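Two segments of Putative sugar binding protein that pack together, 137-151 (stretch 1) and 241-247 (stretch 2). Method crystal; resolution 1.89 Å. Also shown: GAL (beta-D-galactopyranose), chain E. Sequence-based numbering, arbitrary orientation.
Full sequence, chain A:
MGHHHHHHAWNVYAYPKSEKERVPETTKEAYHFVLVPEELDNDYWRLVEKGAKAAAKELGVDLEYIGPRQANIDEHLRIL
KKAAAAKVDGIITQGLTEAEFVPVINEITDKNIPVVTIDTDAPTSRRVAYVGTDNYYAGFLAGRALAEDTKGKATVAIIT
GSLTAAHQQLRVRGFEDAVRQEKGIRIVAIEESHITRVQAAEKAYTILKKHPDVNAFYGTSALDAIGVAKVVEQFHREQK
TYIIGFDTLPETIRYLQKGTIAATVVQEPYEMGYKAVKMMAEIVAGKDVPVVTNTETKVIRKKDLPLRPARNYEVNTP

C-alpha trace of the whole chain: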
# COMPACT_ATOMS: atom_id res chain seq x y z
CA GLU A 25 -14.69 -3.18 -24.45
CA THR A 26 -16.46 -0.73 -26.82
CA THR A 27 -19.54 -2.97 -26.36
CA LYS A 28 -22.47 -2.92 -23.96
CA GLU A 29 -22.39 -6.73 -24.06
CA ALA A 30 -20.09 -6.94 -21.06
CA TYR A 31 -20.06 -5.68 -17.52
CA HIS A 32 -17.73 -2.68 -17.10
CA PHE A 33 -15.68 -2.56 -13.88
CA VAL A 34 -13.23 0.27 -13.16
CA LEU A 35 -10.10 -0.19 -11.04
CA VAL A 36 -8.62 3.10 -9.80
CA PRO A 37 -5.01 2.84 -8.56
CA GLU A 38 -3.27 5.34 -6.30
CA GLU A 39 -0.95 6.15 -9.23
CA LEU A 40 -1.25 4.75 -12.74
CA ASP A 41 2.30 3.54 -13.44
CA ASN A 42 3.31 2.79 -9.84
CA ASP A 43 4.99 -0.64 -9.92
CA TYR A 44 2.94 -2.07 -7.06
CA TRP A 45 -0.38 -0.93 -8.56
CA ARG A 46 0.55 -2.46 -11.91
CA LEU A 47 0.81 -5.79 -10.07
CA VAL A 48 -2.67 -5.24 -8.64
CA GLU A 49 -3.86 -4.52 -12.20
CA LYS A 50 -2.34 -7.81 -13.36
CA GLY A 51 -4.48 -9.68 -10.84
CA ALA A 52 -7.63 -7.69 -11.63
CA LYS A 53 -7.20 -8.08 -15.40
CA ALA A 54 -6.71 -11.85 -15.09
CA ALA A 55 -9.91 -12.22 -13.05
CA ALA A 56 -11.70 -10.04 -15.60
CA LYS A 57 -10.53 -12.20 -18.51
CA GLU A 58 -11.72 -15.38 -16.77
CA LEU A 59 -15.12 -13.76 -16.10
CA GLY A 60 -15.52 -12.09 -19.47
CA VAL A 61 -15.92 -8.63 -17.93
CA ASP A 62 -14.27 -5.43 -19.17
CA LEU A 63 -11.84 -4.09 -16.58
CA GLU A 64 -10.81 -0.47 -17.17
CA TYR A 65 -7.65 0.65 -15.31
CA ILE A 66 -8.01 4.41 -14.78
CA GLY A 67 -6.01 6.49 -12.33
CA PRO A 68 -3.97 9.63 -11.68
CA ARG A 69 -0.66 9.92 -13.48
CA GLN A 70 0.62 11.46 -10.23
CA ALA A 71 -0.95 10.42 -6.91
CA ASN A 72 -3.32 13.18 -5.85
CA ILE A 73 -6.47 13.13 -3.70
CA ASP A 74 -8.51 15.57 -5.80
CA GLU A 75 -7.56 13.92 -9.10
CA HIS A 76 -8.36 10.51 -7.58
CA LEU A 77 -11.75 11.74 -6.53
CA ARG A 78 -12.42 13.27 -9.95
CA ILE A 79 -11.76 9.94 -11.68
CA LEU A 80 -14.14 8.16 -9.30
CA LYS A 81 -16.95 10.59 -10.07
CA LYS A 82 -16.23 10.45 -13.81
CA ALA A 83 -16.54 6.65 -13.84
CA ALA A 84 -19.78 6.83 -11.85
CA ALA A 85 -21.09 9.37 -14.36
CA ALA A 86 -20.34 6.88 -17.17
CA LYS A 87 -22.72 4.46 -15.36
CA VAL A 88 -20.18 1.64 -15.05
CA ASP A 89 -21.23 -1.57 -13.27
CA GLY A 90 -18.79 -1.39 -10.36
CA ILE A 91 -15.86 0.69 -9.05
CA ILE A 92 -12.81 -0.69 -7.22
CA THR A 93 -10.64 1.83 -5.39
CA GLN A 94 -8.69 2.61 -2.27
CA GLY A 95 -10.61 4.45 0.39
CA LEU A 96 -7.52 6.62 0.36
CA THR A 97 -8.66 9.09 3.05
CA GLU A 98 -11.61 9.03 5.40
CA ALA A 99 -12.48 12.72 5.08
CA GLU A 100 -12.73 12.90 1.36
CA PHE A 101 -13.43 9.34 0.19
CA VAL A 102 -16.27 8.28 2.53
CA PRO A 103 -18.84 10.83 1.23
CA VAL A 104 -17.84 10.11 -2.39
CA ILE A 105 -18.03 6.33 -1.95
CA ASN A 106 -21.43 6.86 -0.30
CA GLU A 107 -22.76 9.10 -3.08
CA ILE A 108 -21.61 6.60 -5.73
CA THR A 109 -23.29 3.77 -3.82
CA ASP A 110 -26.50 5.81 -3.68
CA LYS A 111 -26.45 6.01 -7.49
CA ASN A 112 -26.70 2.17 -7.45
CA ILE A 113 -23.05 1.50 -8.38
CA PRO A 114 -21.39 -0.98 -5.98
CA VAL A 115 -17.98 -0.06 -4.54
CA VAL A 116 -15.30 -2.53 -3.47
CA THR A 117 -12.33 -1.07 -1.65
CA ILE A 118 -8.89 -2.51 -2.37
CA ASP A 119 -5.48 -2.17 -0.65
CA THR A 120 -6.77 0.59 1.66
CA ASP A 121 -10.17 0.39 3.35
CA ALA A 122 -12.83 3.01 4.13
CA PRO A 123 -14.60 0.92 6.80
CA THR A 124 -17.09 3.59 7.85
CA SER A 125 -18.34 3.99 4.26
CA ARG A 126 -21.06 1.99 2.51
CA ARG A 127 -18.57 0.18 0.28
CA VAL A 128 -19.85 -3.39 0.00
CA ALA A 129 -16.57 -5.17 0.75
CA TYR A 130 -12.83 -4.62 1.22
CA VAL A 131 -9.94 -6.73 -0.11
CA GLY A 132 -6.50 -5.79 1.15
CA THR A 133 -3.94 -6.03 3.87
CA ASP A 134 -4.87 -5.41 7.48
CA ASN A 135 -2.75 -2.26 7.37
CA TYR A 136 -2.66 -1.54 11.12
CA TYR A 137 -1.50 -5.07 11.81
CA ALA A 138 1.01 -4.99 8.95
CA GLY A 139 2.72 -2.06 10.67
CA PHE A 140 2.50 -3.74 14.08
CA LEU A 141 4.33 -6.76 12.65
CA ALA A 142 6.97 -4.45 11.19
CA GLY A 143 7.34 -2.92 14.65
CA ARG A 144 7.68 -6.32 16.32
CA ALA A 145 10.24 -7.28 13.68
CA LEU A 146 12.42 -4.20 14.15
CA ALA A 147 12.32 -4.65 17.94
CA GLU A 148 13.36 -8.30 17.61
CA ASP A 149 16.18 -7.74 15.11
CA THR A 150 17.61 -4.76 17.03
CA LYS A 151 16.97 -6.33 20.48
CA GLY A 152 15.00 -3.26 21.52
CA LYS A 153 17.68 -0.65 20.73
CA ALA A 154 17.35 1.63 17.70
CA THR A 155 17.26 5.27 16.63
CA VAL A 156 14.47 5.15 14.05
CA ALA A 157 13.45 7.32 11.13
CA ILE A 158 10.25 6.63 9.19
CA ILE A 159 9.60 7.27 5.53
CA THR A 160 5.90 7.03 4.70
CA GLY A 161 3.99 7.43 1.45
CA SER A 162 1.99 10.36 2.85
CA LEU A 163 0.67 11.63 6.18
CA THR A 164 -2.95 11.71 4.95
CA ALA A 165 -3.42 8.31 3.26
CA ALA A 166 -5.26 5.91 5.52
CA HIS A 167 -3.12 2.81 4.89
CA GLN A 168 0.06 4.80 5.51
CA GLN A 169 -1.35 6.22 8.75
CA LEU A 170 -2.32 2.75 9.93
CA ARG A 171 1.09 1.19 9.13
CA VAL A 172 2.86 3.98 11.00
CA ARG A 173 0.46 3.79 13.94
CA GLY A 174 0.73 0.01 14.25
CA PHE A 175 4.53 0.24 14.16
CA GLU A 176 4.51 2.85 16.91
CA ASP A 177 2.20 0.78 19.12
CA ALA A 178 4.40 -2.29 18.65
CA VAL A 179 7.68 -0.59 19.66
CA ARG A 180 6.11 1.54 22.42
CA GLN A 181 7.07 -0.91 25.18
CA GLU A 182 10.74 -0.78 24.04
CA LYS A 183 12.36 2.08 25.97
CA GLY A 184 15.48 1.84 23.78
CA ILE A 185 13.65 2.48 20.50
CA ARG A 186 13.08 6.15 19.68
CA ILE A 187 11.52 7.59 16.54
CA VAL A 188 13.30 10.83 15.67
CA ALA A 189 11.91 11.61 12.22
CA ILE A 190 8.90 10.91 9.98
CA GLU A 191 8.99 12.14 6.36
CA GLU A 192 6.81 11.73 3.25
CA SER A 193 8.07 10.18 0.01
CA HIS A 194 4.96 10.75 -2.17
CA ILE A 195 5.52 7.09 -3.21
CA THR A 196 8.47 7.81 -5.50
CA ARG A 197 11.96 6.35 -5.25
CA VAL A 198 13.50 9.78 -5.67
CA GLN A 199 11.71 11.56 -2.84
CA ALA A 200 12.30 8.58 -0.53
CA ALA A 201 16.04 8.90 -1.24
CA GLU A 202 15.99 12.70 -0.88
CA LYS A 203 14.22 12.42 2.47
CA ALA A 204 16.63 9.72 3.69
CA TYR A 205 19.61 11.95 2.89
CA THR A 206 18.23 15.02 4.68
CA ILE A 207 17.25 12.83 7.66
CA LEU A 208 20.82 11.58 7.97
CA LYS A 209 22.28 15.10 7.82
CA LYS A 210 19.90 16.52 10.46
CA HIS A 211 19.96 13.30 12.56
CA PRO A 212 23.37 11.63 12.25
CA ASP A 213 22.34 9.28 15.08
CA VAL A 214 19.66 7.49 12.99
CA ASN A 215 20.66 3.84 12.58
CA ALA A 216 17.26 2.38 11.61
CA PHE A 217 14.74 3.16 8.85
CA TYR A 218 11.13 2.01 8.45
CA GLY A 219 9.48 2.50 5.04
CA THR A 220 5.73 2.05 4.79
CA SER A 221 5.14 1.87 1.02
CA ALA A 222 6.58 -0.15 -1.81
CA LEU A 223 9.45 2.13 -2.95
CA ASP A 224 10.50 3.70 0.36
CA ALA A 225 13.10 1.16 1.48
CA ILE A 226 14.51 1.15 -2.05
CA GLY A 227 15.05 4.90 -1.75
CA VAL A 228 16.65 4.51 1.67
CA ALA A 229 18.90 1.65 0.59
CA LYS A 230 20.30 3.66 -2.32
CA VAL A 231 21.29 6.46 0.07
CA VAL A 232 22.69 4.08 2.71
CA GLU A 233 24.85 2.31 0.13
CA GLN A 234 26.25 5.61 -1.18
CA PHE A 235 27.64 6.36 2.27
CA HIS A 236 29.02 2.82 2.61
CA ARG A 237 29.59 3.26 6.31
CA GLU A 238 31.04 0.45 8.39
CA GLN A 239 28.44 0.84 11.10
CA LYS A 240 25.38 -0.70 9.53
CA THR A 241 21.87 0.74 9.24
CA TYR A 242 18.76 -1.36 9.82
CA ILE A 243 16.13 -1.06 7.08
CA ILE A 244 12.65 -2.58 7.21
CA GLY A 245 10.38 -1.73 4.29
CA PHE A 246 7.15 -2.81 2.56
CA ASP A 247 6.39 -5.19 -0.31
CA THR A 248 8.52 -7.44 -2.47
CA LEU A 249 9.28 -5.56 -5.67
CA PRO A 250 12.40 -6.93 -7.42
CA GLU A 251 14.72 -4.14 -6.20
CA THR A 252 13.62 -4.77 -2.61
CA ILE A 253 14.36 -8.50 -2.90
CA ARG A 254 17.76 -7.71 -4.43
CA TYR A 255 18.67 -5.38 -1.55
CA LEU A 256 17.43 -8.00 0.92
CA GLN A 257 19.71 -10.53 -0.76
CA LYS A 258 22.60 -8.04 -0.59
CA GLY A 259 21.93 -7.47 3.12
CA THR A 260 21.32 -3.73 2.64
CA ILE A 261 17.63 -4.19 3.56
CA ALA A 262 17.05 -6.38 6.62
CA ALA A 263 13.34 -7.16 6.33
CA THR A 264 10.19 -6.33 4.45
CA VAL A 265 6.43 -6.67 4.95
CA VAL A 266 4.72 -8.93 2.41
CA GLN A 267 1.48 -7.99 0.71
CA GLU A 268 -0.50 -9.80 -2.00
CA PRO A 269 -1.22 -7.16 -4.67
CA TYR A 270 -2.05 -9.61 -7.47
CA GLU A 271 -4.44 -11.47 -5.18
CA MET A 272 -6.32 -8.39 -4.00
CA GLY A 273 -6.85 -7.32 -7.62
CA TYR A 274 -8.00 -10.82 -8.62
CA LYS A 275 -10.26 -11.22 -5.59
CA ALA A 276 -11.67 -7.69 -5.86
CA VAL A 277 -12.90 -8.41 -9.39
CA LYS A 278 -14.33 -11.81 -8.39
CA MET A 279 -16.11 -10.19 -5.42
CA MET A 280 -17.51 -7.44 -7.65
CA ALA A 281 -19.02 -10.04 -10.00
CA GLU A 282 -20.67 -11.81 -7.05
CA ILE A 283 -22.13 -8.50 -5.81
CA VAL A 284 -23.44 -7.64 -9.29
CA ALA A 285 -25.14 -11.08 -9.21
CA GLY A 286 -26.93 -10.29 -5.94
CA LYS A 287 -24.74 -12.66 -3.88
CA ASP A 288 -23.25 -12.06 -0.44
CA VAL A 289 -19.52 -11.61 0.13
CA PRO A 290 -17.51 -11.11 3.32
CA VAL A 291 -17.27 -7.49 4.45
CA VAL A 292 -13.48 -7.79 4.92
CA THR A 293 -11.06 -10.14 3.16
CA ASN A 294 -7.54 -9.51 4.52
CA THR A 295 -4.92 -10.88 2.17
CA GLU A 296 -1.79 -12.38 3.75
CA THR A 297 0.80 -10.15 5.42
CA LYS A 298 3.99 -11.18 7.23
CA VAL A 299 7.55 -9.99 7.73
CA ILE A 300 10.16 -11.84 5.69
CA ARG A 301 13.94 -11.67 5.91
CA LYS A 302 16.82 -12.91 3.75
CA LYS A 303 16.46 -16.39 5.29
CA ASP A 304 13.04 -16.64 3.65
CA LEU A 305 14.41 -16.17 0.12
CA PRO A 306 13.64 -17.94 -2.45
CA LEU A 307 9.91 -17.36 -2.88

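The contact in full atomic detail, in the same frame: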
# COMPACT_ATOMS: atom_id res chain seq x y z
N TYR A 137 -2.21 -3.91 11.32
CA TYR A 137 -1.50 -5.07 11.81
C TYR A 137 -0.21 -5.31 11.03
O TYR A 137 0.78 -5.79 11.59
CB TYR A 137 -2.40 -6.30 11.75
CG TYR A 137 -1.76 -7.53 12.31
CD1 TYR A 137 -1.41 -7.60 13.66
CD2 TYR A 137 -1.44 -8.61 11.50
CE1 TYR A 137 -0.79 -8.72 14.19
CE2 TYR A 137 -0.82 -9.75 12.02
CZ TYR A 137 -0.50 -9.79 13.37
OH TYR A 137 0.10 -10.91 13.91
N ALA A 138 -0.22 -4.98 9.73
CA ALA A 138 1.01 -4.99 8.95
C ALA A 138 2.09 -4.14 9.61
O ALA A 138 3.25 -4.57 9.74
CB ALA A 138 0.73 -4.48 7.53
N GLY A 139 1.74 -2.93 10.04
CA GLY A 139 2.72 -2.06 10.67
C GLY A 139 3.15 -2.58 12.03
O GLY A 139 4.32 -2.49 12.41
N PHE A 140 2.19 -3.13 12.78
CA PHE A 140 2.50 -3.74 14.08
C PHE A 140 3.52 -4.86 13.93
O PHE A 140 4.47 -4.95 14.72
CB PHE A 140 1.20 -4.26 14.70
CG PHE A 140 1.31 -4.61 16.16
CD1 PHE A 140 1.64 -5.89 16.55
CD2 PHE A 140 1.03 -3.66 17.13
CE1 PHE A 140 1.71 -6.23 17.90
CE2 PHE A 140 1.12 -3.99 18.49
CZ PHE A 140 1.45 -5.27 18.87
N LEU A 141 3.35 -5.72 12.92
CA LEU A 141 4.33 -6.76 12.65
C LEU A 141 5.68 -6.18 12.29
O LEU A 141 6.72 -6.71 12.70
CB LEU A 141 3.84 -7.67 11.51
CG LEU A 141 2.62 -8.54 11.81
CD1 LEU A 141 2.20 -9.33 10.56
CD2 LEU A 141 2.88 -9.47 13.01
N ALA A 142 5.70 -5.11 11.49
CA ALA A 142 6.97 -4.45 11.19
C ALA A 142 7.61 -3.92 12.46
O ALA A 142 8.84 -4.00 12.63
CB ALA A 142 6.75 -3.31 10.18
N GLY A 143 6.80 -3.40 13.39
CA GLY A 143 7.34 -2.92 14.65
C GLY A 143 7.90 -4.04 15.51
O GLY A 143 9.00 -3.92 16.07
N ARG A 144 7.15 -5.14 15.64
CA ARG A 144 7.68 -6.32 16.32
C ARG A 144 9.00 -6.77 15.70
O ARG A 144 9.96 -7.08 16.42
CB ARG A 144 6.66 -7.46 16.26
CG ARG A 144 5.49 -7.31 17.22
CD ARG A 144 5.89 -7.69 18.64
NE ARG A 144 4.73 -7.77 19.53
CZ ARG A 144 4.39 -6.81 20.38
NH1 ARG A 144 5.13 -5.71 20.46
NH2 ARG A 144 3.32 -6.95 21.16
N ALA A 145 9.06 -6.79 14.37
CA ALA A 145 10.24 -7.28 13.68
C ALA A 145 11.46 -6.41 13.98
O ALA A 145 12.55 -6.92 14.27
CB ALA A 145 9.98 -7.34 12.18
N LEU A 146 11.30 -5.08 13.88
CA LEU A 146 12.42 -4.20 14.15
C LEU A 146 12.90 -4.34 15.60
O LEU A 146 14.11 -4.33 15.87
CB LEU A 146 12.03 -2.75 13.84
CG LEU A 146 13.09 -1.65 14.05
CD1 LEU A 146 12.92 -0.53 13.00
CD2 LEU A 146 13.05 -1.06 15.46
N ALA A 147 11.96 -4.49 16.54
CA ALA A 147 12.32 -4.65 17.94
C ALA A 147 13.07 -5.95 18.18
O ALA A 147 14.02 -5.99 18.96
CB ALA A 147 11.07 -4.58 18.82
N GLU A 148 12.66 -7.02 17.50
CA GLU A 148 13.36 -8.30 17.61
C GLU A 148 14.76 -8.22 17.03
O GLU A 148 15.74 -8.61 17.68
CB GLU A 148 12.57 -9.40 16.90
CG GLU A 148 11.37 -9.94 17.67
CD GLU A 148 10.82 -11.22 17.06
OE1 GLU A 148 9.67 -11.21 16.56
OE2 GLU A 148 11.54 -12.24 17.07
N ASP A 149 14.88 -7.73 15.80
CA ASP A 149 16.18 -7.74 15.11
C ASP A 149 17.18 -6.79 15.75
O ASP A 149 18.38 -7.04 15.70
CB ASP A 149 16.00 -7.39 13.63
CG ASP A 149 15.05 -8.33 12.91
OD1 ASP A 149 14.71 -9.40 13.46
OD2 ASP A 149 14.66 -8.01 11.76
N THR A 150 16.71 -5.70 16.36
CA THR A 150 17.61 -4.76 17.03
C THR A 150 17.66 -4.97 18.54
O THR A 150 18.25 -4.14 19.24
CB THR A 150 17.20 -3.32 16.74
OG1 THR A 150 15.96 -3.06 17.41
CG2 THR A 150 17.06 -3.10 15.24
N LYS A 151 17.00 -6.01 19.05
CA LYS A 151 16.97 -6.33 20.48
C LYS A 151 16.54 -5.12 21.31
O LYS A 151 17.06 -4.87 22.40
CB LYS A 151 18.32 -6.87 20.94
CG LYS A 151 18.61 -8.29 20.47
CD LYS A 151 19.69 -8.95 21.31
CE LYS A 151 19.38 -10.42 21.57
NZ LYS A 151 19.63 -10.87 22.98
N THR A 241 23.15 0.08 9.05
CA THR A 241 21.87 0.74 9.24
C THR A 241 20.81 -0.31 9.02
O THR A 241 20.87 -0.99 8.06
CB THR A 241 21.72 1.81 8.17
OG1 THR A 241 22.72 2.78 8.35
CG2 THR A 241 20.39 2.47 8.21
N TYR A 242 19.85 -0.40 9.92
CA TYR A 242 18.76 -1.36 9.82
C TYR A 242 17.64 -0.78 8.98
O TYR A 242 17.16 0.32 9.25
CB TYR A 242 18.25 -1.74 11.21
CG TYR A 242 17.10 -2.74 11.22
CD1 TYR A 242 17.35 -4.10 11.25
CD2 TYR A 242 15.78 -2.31 11.20
CE1 TYR A 242 16.29 -5.02 11.25
CE2 TYR A 242 14.72 -3.22 11.21
CZ TYR A 242 14.98 -4.57 11.23
OH TYR A 242 13.93 -5.47 11.25
N ILE A 243 17.21 -1.51 7.95
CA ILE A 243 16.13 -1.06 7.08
C ILE A 243 15.04 -2.12 7.07
O ILE A 243 15.30 -3.27 6.68
CB ILE A 243 16.60 -0.80 5.65
CG1 ILE A 243 17.74 0.22 5.63
CG2 ILE A 243 15.44 -0.28 4.80
CD1 ILE A 243 18.30 0.45 4.25
N ILE A 244 13.82 -1.74 7.45
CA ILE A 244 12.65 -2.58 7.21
C ILE A 244 11.69 -1.79 6.33
O ILE A 244 11.38 -0.62 6.61
CB ILE A 244 11.99 -3.06 8.52
CG1 ILE A 244 10.77 -3.96 8.21
CG2 ILE A 244 11.63 -1.89 9.42
CD1 ILE A 244 10.28 -4.82 9.38
N GLY A 245 11.29 -2.39 5.22
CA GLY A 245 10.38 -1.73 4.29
C GLY A 245 9.13 -2.54 4.00
O GLY A 245 8.85 -3.51 4.70
N PHE A 246 8.38 -2.14 2.97
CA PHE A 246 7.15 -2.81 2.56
C PHE A 246 7.29 -3.40 1.17
O PHE A 246 8.00 -2.87 0.31
CB PHE A 246 5.95 -1.85 2.59
CG PHE A 246 5.03 -2.06 3.77
CD1 PHE A 246 5.41 -1.65 5.03
CD2 PHE A 246 3.81 -2.68 3.60
CE1 PHE A 246 4.58 -1.84 6.12
CE2 PHE A 246 2.97 -2.90 4.69
CZ PHE A 246 3.37 -2.47 5.96
N ASP A 247 6.60 -4.52 0.97
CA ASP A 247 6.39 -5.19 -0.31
C ASP A 247 7.65 -5.84 -0.85
O ASP A 247 8.72 -5.78 -0.23
CB ASP A 247 5.80 -4.21 -1.33
CG ASP A 247 4.55 -3.55 -0.81
OD1 ASP A 247 3.57 -4.27 -0.49
OD2 ASP A 247 4.56 -2.32 -0.66
C1 GAL E . 2.24 -0.08 -1.24
C2 GAL E . 0.80 0.34 -1.02
C3 GAL E . 0.18 0.90 -2.31
C4 GAL E . 1.02 2.05 -2.84
C5 GAL E . 2.48 1.63 -2.96
C6 GAL E . 3.40 2.80 -3.31
O1 GAL E . 2.78 -0.57 -0.03
O2 GAL E . -0.00 -0.77 -0.60
O3 GAL E . -1.08 1.44 -2.04
O4 GAL E . 0.93 3.18 -1.96
O5 GAL E . 3.01 1.04 -1.71
O6 GAL E . 4.65 2.33 -3.78

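How do the two backbones lie? Helix 137-149 runs nearly antiparallel to strand 242-246, at 164°, with their axes approaching to 9.6 Å. Along the strand, Tyr242 and Ile244 point toward the helix while Ile243 points away, so alternate residues make the contact.

What holds Tyr242? Its hydroxyl reaches the last turn of the helix and donates a hydrogen bond to Asp149, OH to OD2 at 2.7 Å, the one hydrogen bond between the stretches. Thr150 CG2 sits over one face of the ring, 4.0 Å from Tyr242 CG, in a CH-pi contact. The hydroxyl of Thr150 turns back instead, its OG1 donating to Leu146 O at 2.7 Å. Leu146 CG also packs 3.6 Å from Tyr242 CE2.

Where does Ile244 fit? Its CD1 lies 3.9 Å from Ala142 CB and 3.8 Å from Ala145 CB, while its CG2 meets Leu146 CD1 at 4.0 Å. These side-chain contacts are apolar, and at Ala142 the backbone itself touches the isoleucine, with Ala142 O 3.6 Å from Ile244 CD1.

How does the strand finish? Phe246 starts sideways, but its ring comes nearer the helix, bringing CZ to 3.7 Å from Ala138 CB, which lies at the ring edge. Asp247, just past the strand, lies out of reach of the helix and instead accepts a hydrogen bond from the sugar, galactose O1 to Asp247 OD2 at 2.6 Å.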